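PDB 7ML9: insecticidal protein from Brevibacillus laterosporus, which is active against the western corn rootworm, probably by assembling into beta-barrel pores in membranes, as expected of an ETX/MTX2-type pore-forming toxin. Local coordinates for residues R33-E38 and A244-C249; A109-L114 and R203-L208; L125-F130 and S189-I194; T152-K157 and Y171-S176; E216-A221 and K270-F275. All coordinates share one frame; numbering follows the deposited sequence. Where two conformers were deposited one is given.

Interaction 1 (R33-E38 and A244-C249). With EDO (1,2-ethanediol), chain H.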
# COMPACT_ATOMS: atom_id res chain seq x y z
N ARG A 33 8.21 1.01 25.37
CA ARG A 33 8.30 0.81 26.82
C ARG A 33 8.87 -0.57 27.14
O ARG A 33 9.67 -0.72 28.07
CB ARG A 33 6.94 0.98 27.47
CG ARG A 33 6.39 2.41 27.45
CD ARG A 33 5.00 2.38 28.08
NE ARG A 33 4.29 3.64 27.84
CZ ARG A 33 3.10 3.94 28.36
NH1 ARG A 33 2.48 3.06 29.14
NH2 ARG A 33 2.53 5.11 28.08
N ASP A 34 8.47 -1.60 26.38
CA ASP A 34 9.05 -2.92 26.59
C ASP A 34 10.52 -2.95 26.20
O ASP A 34 11.32 -3.64 26.83
CB ASP A 34 8.27 -3.99 25.82
CG ASP A 34 8.83 -5.40 26.06
OD1 ASP A 34 8.48 -6.03 27.08
OD2 ASP A 34 9.63 -5.86 25.22
N LEU A 35 10.89 -2.19 25.16
CA LEU A 35 12.30 -2.06 24.80
C LEU A 35 13.13 -1.57 26.00
O LEU A 35 14.22 -2.09 26.27
CB LEU A 35 12.44 -1.10 23.62
CG LEU A 35 13.85 -0.84 23.09
CD1 LEU A 35 14.40 -2.13 22.50
CD2 LEU A 35 13.82 0.30 22.04
N ALA A 36 12.63 -0.54 26.70
CA ALA A 36 13.34 -0.07 27.90
C ALA A 36 13.41 -1.16 28.97
O ALA A 36 14.46 -1.37 29.58
CB ALA A 36 12.68 1.20 28.47
N ARG A 37 12.31 -1.88 29.19
CA ARG A 37 12.31 -2.97 30.17
C ARG A 37 13.28 -4.08 29.77
O ARG A 37 13.89 -4.71 30.65
CB ARG A 37 10.89 -3.53 30.34
CG ARG A 37 9.88 -2.50 30.89
CD ARG A 37 8.45 -3.03 30.83
NE ARG A 37 7.51 -1.98 31.22
CZ ARG A 37 6.46 -1.59 30.51
NH1 ARG A 37 6.18 -2.19 29.34
NH2 ARG A 37 5.68 -0.62 30.97
N GLU A 38 13.42 -4.36 28.47
CA GLU A 38 14.34 -5.42 28.03
C GLU A 38 15.77 -5.06 28.36
O GLU A 38 16.53 -5.88 28.88
CB GLU A 38 14.20 -5.68 26.52
CG GLU A 38 12.85 -6.14 26.09
CD GLU A 38 12.64 -7.62 26.27
OE1 GLU A 38 13.60 -8.31 26.67
OE2 GLU A 38 11.51 -8.10 25.99
N ALA A 244 19.79 3.75 20.04
CA ALA A 244 20.90 3.01 20.63
C ALA A 244 20.39 1.84 21.46
O ALA A 244 20.98 0.75 21.44
CB ALA A 244 21.76 3.94 21.49
N VAL A 245 19.29 2.04 22.20
CA VAL A 245 18.76 0.94 23.00
C VAL A 245 18.26 -0.17 22.10
O VAL A 245 18.49 -1.36 22.37
CB VAL A 245 17.67 1.45 23.96
CG1 VAL A 245 17.02 0.28 24.72
CG2 VAL A 245 18.27 2.49 24.93
N LEU A 246 17.59 0.17 20.98
CA LEU A 246 17.15 -0.88 20.07
C LEU A 246 18.34 -1.61 19.45
O LEU A 246 18.31 -2.84 19.32
CB LEU A 246 16.26 -0.29 18.96
CG LEU A 246 15.82 -1.30 17.89
CD1 LEU A 246 14.83 -2.32 18.46
CD2 LEU A 246 15.23 -0.59 16.66
N THR A 247 19.38 -0.88 19.06
CA THR A 247 20.54 -1.52 18.47
C THR A 247 21.11 -2.57 19.42
O THR A 247 21.43 -3.69 19.01
CB THR A 247 21.59 -0.47 18.11
OG1 THR A 247 21.01 0.47 17.20
CG2 THR A 247 22.83 -1.11 17.46
N LYS A 248 21.19 -2.23 20.71
CA LYS A 248 21.74 -3.16 21.70
C LYS A 248 20.84 -4.37 21.86
O LYS A 248 21.32 -5.52 21.84
CB LYS A 248 21.91 -2.43 23.04
CG LYS A 248 22.40 -3.33 24.17
CD LYS A 248 22.62 -2.52 25.45
CE LYS A 248 23.17 -3.42 26.56
NZ LYS A 248 23.05 -2.73 27.87
N CYS A 249 19.53 -4.13 22.00
CA CYS A 249 18.59 -5.21 22.27
C CYS A 249 18.53 -6.19 21.11
O CYS A 249 18.43 -7.41 21.33
CB CYS A 249 17.22 -4.60 22.56
SG CYS A 249 17.12 -4.02 24.31
C1 EDO H . 22.51 1.32 27.14
O1 EDO H . 21.91 0.13 27.66
C2 EDO H . 22.48 1.30 25.61
O2 EDO H . 23.53 2.14 25.13
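Leu35 does most of the work where the helical segments 33-38 and 244-249 cross, their axes 9.8 Å apart and inclined at 59°. Its CG stands anti to the backbone N (chi1 -179°), which sends the forked end across to the second helix. CD1 rests mainly on Cys249, 3.7 Å from CB and nearly as close to the sulfur, while CD2 meets Leu246 CB at 4.0 Å, the two leucine side chains crossing at about a right angle. Val245 slides past Leu35 in the opposite direction, its CG1 3.7 Å from Leu35 CG. Cys249 turns SG back beside its own backbone N (chi1 -82°), where the sulfur packs 4.0 Å from Glu38 CB; the carboxylate of Glu38 takes no part in this apolar seam. One turn before Glu38 on helix 28-48, Asp34 belongs, with Glu30, to a sodium site. Lys248 adds a polar tie at the border, forming a salt bridge to Asp39 of helix 28-48. Strand 201-229 touches both helices, Ala227 and Arg229 meeting Ala36 and Val245, and strand 260-263 packs against Leu246 through Phe260 and Pro262.

Interaction 2 (A109-L114 and R203-L208). With EDO (1,2-ethanediol), chain I.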
# COMPACT_ATOMS: atom_id res chain seq x y z
N ALA A 109 -19.05 -1.61 -26.32
CA ALA A 109 -19.24 -0.16 -26.28
C ALA A 109 -20.19 0.38 -27.36
O ALA A 109 -20.59 1.54 -27.27
CB ALA A 109 -17.89 0.55 -26.42
N GLY A 110 -20.52 -0.40 -28.39
CA GLY A 110 -21.45 0.07 -29.41
C GLY A 110 -20.98 -0.34 -30.79
O GLY A 110 -19.99 -1.06 -30.96
N LYS A 111 -21.69 0.14 -31.81
CA LYS A 111 -21.34 -0.25 -33.18
C LYS A 111 -21.82 0.80 -34.17
O LYS A 111 -22.69 1.61 -33.86
CB LYS A 111 -21.92 -1.61 -33.54
CG LYS A 111 -23.45 -1.69 -33.61
CD LYS A 111 -23.87 -3.15 -33.70
CE LYS A 111 -25.37 -3.34 -33.93
NZ LYS A 111 -26.06 -2.10 -34.41
N ASN A 112 -21.27 0.75 -35.38
CA ASN A 112 -21.77 1.60 -36.46
C ASN A 112 -21.45 0.92 -37.79
O ASN A 112 -20.66 -0.02 -37.86
CB ASN A 112 -21.18 3.01 -36.41
CG ASN A 112 -21.91 3.93 -35.41
OD1 ASN A 112 -21.29 4.44 -34.47
ND2 ASN A 112 -23.21 4.17 -35.63
N VAL A 113 -22.10 1.41 -38.84
CA VAL A 113 -22.03 0.79 -40.16
C VAL A 113 -21.23 1.69 -41.09
O VAL A 113 -21.37 2.92 -41.06
CB VAL A 113 -23.43 0.51 -40.75
CG1 VAL A 113 -23.32 -0.06 -42.15
CG2 VAL A 113 -24.18 -0.45 -39.86
N LEU A 114 -20.37 1.08 -41.90
CA LEU A 114 -19.62 1.77 -42.94
C LEU A 114 -20.16 1.24 -44.27
O LEU A 114 -19.82 0.13 -44.68
CB LEU A 114 -18.12 1.54 -42.78
CG LEU A 114 -17.45 2.00 -41.47
CD1 LEU A 114 -15.96 1.64 -41.50
CD2 LEU A 114 -17.65 3.50 -41.23
N ARG A 203 -19.39 -3.46 -40.76
CA ARG A 203 -19.88 -3.13 -39.44
C ARG A 203 -18.67 -3.03 -38.52
O ARG A 203 -17.81 -3.91 -38.55
CB ARG A 203 -20.85 -4.19 -38.94
CG ARG A 203 -21.51 -3.87 -37.63
CD ARG A 203 -22.71 -4.78 -37.44
NE ARG A 203 -22.32 -6.07 -36.88
CZ ARG A 203 -23.06 -7.17 -36.95
NH1 ARG A 203 -24.23 -7.14 -37.57
NH2 ARG A 203 -22.62 -8.30 -36.41
N VAL A 204 -18.58 -1.94 -37.76
CA VAL A 204 -17.52 -1.76 -36.77
C VAL A 204 -18.15 -1.95 -35.39
O VAL A 204 -19.06 -1.21 -35.02
CB VAL A 204 -16.86 -0.38 -36.87
CG1 VAL A 204 -15.69 -0.30 -35.88
CG2 VAL A 204 -16.40 -0.13 -38.28
N LEU A 205 -17.67 -2.95 -34.64
CA LEU A 205 -18.05 -3.16 -33.25
C LEU A 205 -16.89 -2.74 -32.34
O LEU A 205 -15.73 -3.06 -32.62
CB LEU A 205 -18.38 -4.63 -32.97
CG LEU A 205 -19.36 -5.43 -33.82
CD1 LEU A 205 -19.59 -6.79 -33.18
CD2 LEU A 205 -20.66 -4.72 -33.91
N ALA A 206 -17.22 -2.04 -31.25
CA ALA A 206 -16.20 -1.52 -30.34
C ALA A 206 -16.34 -2.18 -28.97
O ALA A 206 -17.46 -2.38 -28.48
CB ALA A 206 -16.30 0.01 -30.18
N TYR A 207 -15.20 -2.51 -28.37
CA TYR A 207 -15.14 -3.11 -27.05
C TYR A 207 -14.10 -2.38 -26.22
O TYR A 207 -13.02 -2.05 -26.71
CB TYR A 207 -14.79 -4.59 -27.11
CG TYR A 207 -15.79 -5.42 -27.85
CD1 TYR A 207 -15.75 -5.51 -29.24
CD2 TYR A 207 -16.77 -6.13 -27.18
CE1 TYR A 207 -16.67 -6.27 -29.94
CE2 TYR A 207 -17.69 -6.91 -27.87
CZ TYR A 207 -17.63 -6.97 -29.25
OH TYR A 207 -18.55 -7.72 -29.95
N LEU A 208 -14.44 -2.10 -24.96
CA LEU A 208 -13.48 -1.53 -24.02
C LEU A 208 -12.76 -2.68 -23.32
O LEU A 208 -13.41 -3.55 -22.73
CB LEU A 208 -14.17 -0.62 -23.00
CG LEU A 208 -13.27 -0.07 -21.88
CD1 LEU A 208 -12.27 0.94 -22.43
CD2 LEU A 208 -14.13 0.56 -20.79
C1 EDO I . -25.68 -3.10 -38.01
O1 EDO I . -25.35 -2.08 -37.06
C2 EDO I . -26.44 -4.23 -37.34
O2 EDO I . -25.80 -5.46 -37.69
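Two cationic side chains share one small diol here: an ethanediol, probably from the crystallisation liquor, accepts from Lys111 NZ at its O1 (2.7 Å) and from Arg203 NH1 at its O2, the latter at a very short 2.3 Å. The contact is a piece of antiparallel beta ladder between strands 86-115 and 201-229, two of the long strands that give this ETX/MTX2-type toxin its elongated body. Lys111 NZ and Arg203 NE stay 6.0 Å apart, and the stronger partner of the guanidinium is Glu288 of strand 266-289, whose carboxylate would offset its charge.

In the ladder, Asn112 and Val204 form a hydrogen-bonded pair: Asn112 N reaches Val204 O at 3.0 Å, in the plane of the carbonyl, and Val204 N answers to Asn112 O at 2.8 Å, almost along the C=O axis. Farther along, Ala109 N gives a nearly straight bond to Ala206 O (2.8 Å). Gly110 beside it has phi at 138°, where a CB would be jammed against the carbonyl O of Ala109.

The two faces differ. On that of Asn112, Val204 and Ala206, Leu114 CD1 meets Val204 CG2 at 3.7 Å, and Phe130 covers Ala206. On that of Lys111 and Leu205, the lysine and leucine run side by side. Lys111 takes the crowded rotamer, CG between backbone N and carbonyl carbon (chi1 66°), and its CB presses on Leu205 CD2 at 3.4 Å, tighter than ordinary van der Waals contact.

Interaction 3 (L125-F130 and S189-I194)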
# COMPACT_ATOMS: atom_id res chain seq x y z
N LEU A 125 -12.81 5.01 -45.12
CA LEU A 125 -13.92 5.62 -44.39
C LEU A 125 -13.56 5.72 -42.91
O LEU A 125 -13.06 4.76 -42.32
CB LEU A 125 -15.19 4.79 -44.57
CG LEU A 125 -15.67 4.68 -46.03
CD1 LEU A 125 -16.95 3.85 -46.15
CD2 LEU A 125 -15.85 6.07 -46.57
N LEU A 126 -13.81 6.89 -42.33
CA LEU A 126 -13.53 7.15 -40.93
C LEU A 126 -14.68 6.66 -40.06
O LEU A 126 -15.85 6.94 -40.33
CB LEU A 126 -13.30 8.64 -40.71
CG LEU A 126 -11.99 9.14 -41.30
CD1 LEU A 126 -12.03 10.64 -41.55
CD2 LEU A 126 -10.86 8.77 -40.34
N THR A 127 -14.33 5.91 -39.00
CA THR A 127 -15.32 5.47 -38.03
C THR A 127 -15.72 6.62 -37.12
O THR A 127 -15.01 7.62 -37.00
CB THR A 127 -14.78 4.32 -37.18
OG1 THR A 127 -13.72 4.79 -36.33
CG2 THR A 127 -14.28 3.18 -38.04
N PRO A 128 -16.88 6.51 -36.47
CA PRO A 128 -17.19 7.44 -35.39
C PRO A 128 -16.24 7.20 -34.22
O PRO A 128 -15.48 6.22 -34.19
CB PRO A 128 -18.63 7.10 -35.01
CG PRO A 128 -19.15 6.26 -36.15
CD PRO A 128 -17.96 5.55 -36.72
N GLU A 129 -16.26 8.12 -33.26
CA GLU A 129 -15.66 7.85 -31.96
C GLU A 129 -16.60 6.98 -31.15
O GLU A 129 -17.82 7.16 -31.17
CB GLU A 129 -15.39 9.16 -31.23
CG GLU A 129 -14.30 9.96 -31.88
CD GLU A 129 -14.10 11.30 -31.23
OE1 GLU A 129 -14.98 11.72 -30.45
OE2 GLU A 129 -13.06 11.94 -31.51
N PHE A 130 -16.03 6.01 -30.44
CA PHE A 130 -16.81 5.25 -29.49
C PHE A 130 -16.47 5.75 -28.09
O PHE A 130 -15.50 6.49 -27.90
CB PHE A 130 -16.56 3.75 -29.64
CG PHE A 130 -17.00 3.19 -30.99
CD1 PHE A 130 -16.13 3.17 -32.07
CD2 PHE A 130 -18.28 2.68 -31.15
CE1 PHE A 130 -16.53 2.66 -33.29
CE2 PHE A 130 -18.70 2.16 -32.38
CZ PHE A 130 -17.82 2.15 -33.45
N SER A 189 -12.51 6.39 -27.98
CA SER A 189 -11.62 5.87 -29.02
C SER A 189 -11.60 6.86 -30.17
O SER A 189 -12.67 7.24 -30.66
CB SER A 189 -12.09 4.51 -29.51
OG SER A 189 -13.27 4.65 -30.26
N PRO A 190 -10.43 7.33 -30.60
CA PRO A 190 -10.39 8.24 -31.75
C PRO A 190 -10.90 7.55 -33.01
O PRO A 190 -10.91 6.32 -33.13
CB PRO A 190 -8.91 8.62 -31.87
CG PRO A 190 -8.32 8.29 -30.52
CD PRO A 190 -9.09 7.11 -30.02
N SER A 191 -11.35 8.38 -33.94
CA SER A 191 -11.81 7.90 -35.24
C SER A 191 -10.70 7.13 -35.96
O SER A 191 -9.56 7.58 -36.01
CB SER A 191 -12.26 9.10 -36.07
OG SER A 191 -12.65 8.70 -37.38
N GLN A 192 -11.05 5.98 -36.54
CA GLN A 192 -10.12 5.14 -37.28
C GLN A 192 -10.49 5.12 -38.76
O GLN A 192 -11.66 5.22 -39.13
CB GLN A 192 -10.11 3.70 -36.74
CG GLN A 192 -9.76 3.59 -35.25
CD GLN A 192 -8.40 4.19 -34.94
OE1 GLN A 192 -8.27 5.07 -34.08
NE2 GLN A 192 -7.38 3.73 -35.66
N LYS A 193 -9.47 4.98 -39.61
CA LYS A 193 -9.62 4.93 -41.06
C LYS A 193 -9.68 3.47 -41.50
O LYS A 193 -8.75 2.70 -41.23
CB LYS A 193 -8.45 5.66 -41.74
CG LYS A 193 -8.80 6.23 -43.12
CD LYS A 193 -8.78 7.77 -43.13
CE LYS A 193 -9.26 8.36 -44.47
NZ LYS A 193 -10.39 9.34 -44.37
N ILE A 194 -10.78 3.08 -42.16
CA ILE A 194 -11.03 1.71 -42.58
C ILE A 194 -11.16 1.67 -44.10
O ILE A 194 -11.93 2.46 -44.68
CB ILE A 194 -12.30 1.13 -41.93
CG1 ILE A 194 -12.27 1.35 -40.41
CG2 ILE A 194 -12.45 -0.34 -42.26
CD1 ILE A 194 -11.15 0.63 -39.74
O HOH W 1 -13.18 4.79 -33.10
O HOH W 2 -11.48 11.29 -33.64
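Backbone hydrogen bonds join the two segments at both ends of this contact. Leu125 and Ile194 exchange a pair, with Leu125 N 2.7 Å from Ile194 O, and Thr127 N continues the register to Gln192 O. At the far end Ser189 N bonds to Phe130 O.

Side-chain hydroxyls take over where the regular ladder stops. Thr127 OG1, held in the crowded position between its backbone N and carbonyl carbon (chi1 67°), receives Gln192 N in a straight bond of 2.9 Å and gives its own proton to Pro128 O. Ser191 OG, anti to its backbone N, donates to Thr127 O at 2.6 Å, in the plane of that carbonyl. Ser189 OG accepts from Phe130 N at 3.1 Å, lying at the edge of the phenyl ring. The two-stranded antiparallel sheet of 123-126 with 193-196 thus gives way to an irregular antiparallel stretch around Pro128 and Pro190.

Water fills in between. One molecule lies 2.9 Å from Pro128 O and bonds also to Ser189 OG and Pro190 O; another links Glu129 OE2 to Ser191 N.

Apolar contacts flank the polar core. Thr127 CG2 touches Ile194 CG1 at 3.6 Å, both packing on Leu114 of strand 86-115. On the exposed face Lys193 crosses Leu126 obliquely, its CD 3.6 Å from Leu126 CD2.

Interaction 4 (T152-K157 and Y171-S176)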
# COMPACT_ATOMS: atom_id res chain seq x y z
N THR A 152 -2.14 9.04 11.67
CA THR A 152 -0.98 9.01 10.79
C THR A 152 -1.42 8.44 9.45
O THR A 152 -2.08 7.39 9.41
CB THR A 152 0.16 8.18 11.41
OG1 THR A 152 0.56 8.78 12.65
CG2 THR A 152 1.36 8.09 10.47
N THR A 153 -1.08 9.14 8.38
CA THR A 153 -1.45 8.76 7.02
C THR A 153 -0.24 8.91 6.13
O THR A 153 0.70 9.66 6.43
CB THR A 153 -2.60 9.63 6.44
OG1 THR A 153 -2.20 11.00 6.41
CG2 THR A 153 -3.87 9.48 7.23
N ALA A 154 -0.26 8.18 5.02
CA ALA A 154 0.79 8.32 4.03
C ALA A 154 0.23 7.88 2.68
O ALA A 154 -0.56 6.93 2.61
CB ALA A 154 2.04 7.49 4.38
N THR A 155 0.65 8.57 1.64
CA THR A 155 0.20 8.29 0.28
C THR A 155 1.24 7.45 -0.44
O THR A 155 2.44 7.74 -0.38
CB THR A 155 -0.05 9.59 -0.47
OG1 THR A 155 -1.13 10.27 0.17
CG2 THR A 155 -0.40 9.30 -1.94
N MET A 156 0.77 6.40 -1.09
CA MET A 156 1.63 5.51 -1.85
C MET A 156 1.26 5.58 -3.32
O MET A 156 0.07 5.54 -3.66
CB MET A 156 1.51 4.08 -1.35
CG MET A 156 2.66 3.24 -1.84
SD MET A 156 2.15 1.55 -2.08
CE MET A 156 0.81 1.75 -3.22
N LYS A 157 2.26 5.68 -4.18
CA LYS A 157 2.07 5.71 -5.62
C LYS A 157 2.58 4.43 -6.25
O LYS A 157 3.59 3.86 -5.82
CB LYS A 157 2.79 6.91 -6.25
CG LYS A 157 2.34 8.25 -5.68
CD LYS A 157 3.46 9.30 -5.75
CE LYS A 157 4.34 9.14 -6.98
NZ LYS A 157 3.55 9.19 -8.25
N TYR A 171 -2.98 5.57 2.83
CA TYR A 171 -3.17 4.65 3.93
C TYR A 171 -3.38 5.42 5.22
O TYR A 171 -2.69 6.41 5.48
CB TYR A 171 -1.96 3.73 4.09
CG TYR A 171 -1.89 2.64 3.06
CD1 TYR A 171 -2.55 1.44 3.26
CD2 TYR A 171 -1.18 2.82 1.89
CE1 TYR A 171 -2.50 0.45 2.31
CE2 TYR A 171 -1.13 1.84 0.94
CZ TYR A 171 -1.79 0.66 1.15
OH TYR A 171 -1.73 -0.33 0.20
N ASN A 172 -4.34 4.96 6.02
CA ASN A 172 -4.40 5.31 7.43
C ASN A 172 -3.76 4.17 8.21
O ASN A 172 -4.16 3.01 8.06
CB ASN A 172 -5.84 5.56 7.89
CG ASN A 172 -5.91 6.11 9.30
OD1 ASN A 172 -5.31 5.57 10.22
ND2 ASN A 172 -6.65 7.21 9.46
N PHE A 173 -2.78 4.51 9.06
CA PHE A 173 -1.95 3.49 9.69
C PHE A 173 -2.68 2.68 10.75
O PHE A 173 -2.13 1.68 11.21
CB PHE A 173 -0.70 4.14 10.30
CG PHE A 173 0.39 4.47 9.29
CD1 PHE A 173 0.10 4.71 7.96
CD2 PHE A 173 1.71 4.53 9.70
CE1 PHE A 173 1.11 5.01 7.04
CE2 PHE A 173 2.73 4.83 8.79
CZ PHE A 173 2.43 5.07 7.46
N GLN A 174 -3.89 3.05 11.14
CA GLN A 174 -4.59 2.23 12.13
C GLN A 174 -4.97 0.88 11.55
O GLN A 174 -5.43 0.79 10.40
CB GLN A 174 -5.84 2.94 12.65
CG GLN A 174 -6.66 2.10 13.63
CD GLN A 174 -8.01 2.73 13.99
OE1 GLN A 174 -8.10 3.94 14.24
NE2 GLN A 174 -9.05 1.91 14.02
N ASN A 175 -4.77 -0.18 12.34
CA ASN A 175 -5.14 -1.53 11.93
C ASN A 175 -6.56 -1.58 11.38
O ASN A 175 -7.48 -0.98 11.96
CB ASN A 175 -5.01 -2.49 13.11
CG ASN A 175 -5.32 -3.93 12.73
OD1 ASN A 175 -5.16 -4.34 11.58
ND2 ASN A 175 -5.76 -4.72 13.71
N SER A 176 -6.73 -2.28 10.26
CA SER A 176 -8.01 -2.56 9.62
C SER A 176 -8.64 -1.35 8.96
O SER A 176 -9.81 -1.42 8.55
CB SER A 176 -9.02 -3.18 10.60
OG SER A 176 -8.56 -4.45 11.03
O HOH W 3 -3.74 6.47 12.27
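Segments 152-157 and 171-176 close the open end of a beta hairpin, strands 153-160 and 165-172. As in related aerolysin-type toxins, this hairpin is probably the part that refolds into the membrane-spanning barrel; here it lies packed along the body. Three backbone bonds hold the segments: Ala154 and Tyr171 exchange a pair, and just past the strand ends Phe173 N adds a nearly straight bond of 3.0 Å to Thr152 O.

The tight side is the inward one. Phe173 points its ring back across the first strand, and Thr152 CG2 sits over one face of it in a CH-pi contact, 3.9 Å from the ring centroid. Ala154 CB adds a touch at 3.8 Å to Phe173 CE1. Next to them the Tyr171 ring takes Met156 CB at its edge, 4.2 Å from CE2. Ala91 and Ala93 of strand 86-115 and Leu219 of strand 201-229 close over this layer, and the buried Tyr171 hydroxyl makes a weak bond to Thr274 O.

The other side is looser and wetter. Thr153 and Asn172 are paired there without bonding to each other, Thr153 CG2 coming only within 4.2 Å of Asn172 ND2. A water accepts from Thr152 N at 3.1 Å and so joins it to the asparagine. Asn172 also forms an Asx turn that leads the chain out of the strand: its OD1 accepts from Gln174 N at 3.0 Å and from the water, whose oxygen lies 2.7 Å from OD1.

Interaction 5 (E216-A221 and K270-F275)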
# COMPACT_ATOMS: atom_id res chain seq x y z
N GLU A 216 0.92 -4.93 -2.58
CA GLU A 216 1.24 -4.75 -1.18
C GLU A 216 2.00 -3.45 -1.02
O GLU A 216 2.71 -3.00 -1.93
CB GLU A 216 2.09 -5.90 -0.65
CG GLU A 216 1.45 -7.25 -0.78
CD GLU A 216 0.87 -7.74 0.52
OE1 GLU A 216 0.93 -6.97 1.51
OE2 GLU A 216 0.37 -8.89 0.56
N ALA A 217 1.86 -2.86 0.16
CA ALA A 217 2.56 -1.65 0.52
C ALA A 217 3.29 -1.87 1.84
O ALA A 217 2.78 -2.58 2.72
CB ALA A 217 1.58 -0.49 0.66
N ASN A 218 4.48 -1.29 1.96
CA ASN A 218 5.13 -1.14 3.26
C ASN A 218 4.78 0.22 3.85
O ASN A 218 4.85 1.25 3.16
CB ASN A 218 6.65 -1.26 3.13
CG ASN A 218 7.09 -2.62 2.69
OD1 ASN A 218 8.00 -2.74 1.87
ND2 ASN A 218 6.44 -3.65 3.20
N LEU A 219 4.38 0.23 5.11
CA LEU A 219 4.08 1.44 5.87
C LEU A 219 5.21 1.66 6.87
O LEU A 219 5.61 0.71 7.56
CB LEU A 219 2.74 1.31 6.58
CG LEU A 219 1.59 0.77 5.70
CD1 LEU A 219 0.33 0.64 6.53
CD2 LEU A 219 1.37 1.69 4.53
N TYR A 220 5.73 2.88 6.94
CA TYR A 220 6.91 3.18 7.76
C TYR A 220 6.64 4.41 8.60
O TYR A 220 6.04 5.38 8.13
CB TYR A 220 8.18 3.44 6.92
CG TYR A 220 8.68 2.27 6.12
CD1 TYR A 220 9.31 1.20 6.73
CD2 TYR A 220 8.52 2.23 4.73
CE1 TYR A 220 9.78 0.12 6.00
CE2 TYR A 220 8.99 1.16 4.00
CZ TYR A 220 9.62 0.11 4.63
OH TYR A 220 10.08 -0.96 3.90
N ALA A 221 7.09 4.39 9.85
CA ALA A 221 7.10 5.61 10.64
C ALA A 221 8.46 5.72 11.32
O ALA A 221 8.99 4.72 11.82
CB ALA A 221 5.96 5.61 11.67
N LYS A 270 7.75 -0.65 10.99
CA LYS A 270 7.19 -1.05 9.70
C LYS A 270 5.85 -1.73 9.90
O LYS A 270 5.72 -2.60 10.76
CB LYS A 270 8.13 -1.99 8.95
CG LYS A 270 7.67 -2.33 7.53
CD LYS A 270 8.47 -3.47 6.93
CE LYS A 270 7.68 -4.77 6.99
NZ LYS A 270 6.55 -4.78 6.00
N GLY A 271 4.85 -1.32 9.11
CA GLY A 271 3.59 -2.02 8.98
C GLY A 271 3.34 -2.39 7.52
O GLY A 271 4.26 -2.30 6.70
N GLN A 272 2.11 -2.78 7.19
CA GLN A 272 1.82 -3.32 5.87
C GLN A 272 0.39 -2.97 5.45
O GLN A 272 -0.52 -2.90 6.29
CB GLN A 272 1.96 -4.84 5.82
CG GLN A 272 3.26 -5.34 5.24
CD GLN A 272 3.41 -6.84 5.39
OE1 GLN A 272 4.44 -7.33 5.87
NE2 GLN A 272 2.37 -7.58 4.99
N GLY A 273 0.19 -2.84 4.14
CA GLY A 273 -1.14 -2.72 3.59
C GLY A 273 -1.25 -3.46 2.26
O GLY A 273 -0.26 -3.95 1.72
N THR A 274 -2.49 -3.54 1.77
CA THR A 274 -2.77 -4.07 0.44
C THR A 274 -3.50 -2.99 -0.36
O THR A 274 -4.01 -2.02 0.20
CB THR A 274 -3.64 -5.34 0.49
OG1 THR A 274 -4.84 -5.09 1.24
CG2 THR A 274 -2.89 -6.50 1.10
N PHE A 275 -3.52 -3.16 -1.68
CA PHE A 275 -4.28 -2.22 -2.51
C PHE A 275 -4.77 -2.94 -3.76
O PHE A 275 -4.25 -4.00 -4.14
CB PHE A 275 -3.45 -1.00 -2.92
CG PHE A 275 -2.34 -1.33 -3.88
CD1 PHE A 275 -1.10 -1.72 -3.41
CD2 PHE A 275 -2.54 -1.25 -5.26
CE1 PHE A 275 -0.07 -2.04 -4.29
CE2 PHE A 275 -1.53 -1.56 -6.15
CZ PHE A 275 -0.29 -1.95 -5.66
O HOH W 4 -0.36 -7.46 3.75
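Glu216 starts beside its own backbone N (chi1 -58°) and then bends at chi2 (-102°), a fold that lays the carboxylate across the neighbouring strand alongside Thr274. Lys270 does the reverse: its CG is anti to the backbone N (chi1 -174°), the chain runs beside the Tyr220 ring with CG 3.6 Å from Tyr220 CE1, and only then curls toward Gln272, where NZ makes a weak bond to OE1. Tyr220 is also stacked on Trp92.

Beneath these side chains runs a regular antiparallel ladder between strands 201-229 and 266-289, near the middle of the toxin's long body. Ala217 pairs with Gly273 and Leu219 with Gly271, each through two backbone bonds; the closest is Gly271 N to Leu219 O at 2.7 Å. The donors stand above the carbonyl planes, most markedly Leu219 N over Gly271 O.

Gly271 and Gly273 bring no side chain to the face of Ala217 and Leu219, and Leu219 lies over their backbone, CD1 3.6 Å from Gln272 O. Farther along the strand Phe275 brings CE1 to 3.5 Å from Glu216 N.

On the other face a water donates to Glu216 OE1 (2.6 Å) and accepts from Gln272 NE2 (3.0 Å), spanning an amide and a carboxylate turned almost perpendicular. The nearest atom of the Glu216 side chain lies about 4 Å from a bound samarium ion, consistent with a carboxylate that is probably ionised, on a polar face that also carries Lys270, while Ala217 and Leu219 lie on the opposite, buried face.

Overall arrangement
Interactions 1 and 4 are buried; 2, 3 and 5 are partly so. Interactions 4 and 5 lie near the middle and touch: Tyr171 and Met156 of the hairpin rest on Ala217, Phe173 reaches the backbone O of Tyr220, and the Tyr171 hydroxyl probably bonds to Thr274 O. Toward one end, Phe130 and Ile194 of interaction 3 pack under Ala206 and Leu114 of interaction 2. Strand 201-229 runs through both regions, serving interactions 2 and 5, centres about 43 Å apart. Interaction 1, at the other end, alone is helix on helix, apolar between its two segments with the Lys248-Asp39 salt bridge beside it; the strand contacts rely on backbone bonds, with hydroxyls and water most prominent in interaction 3.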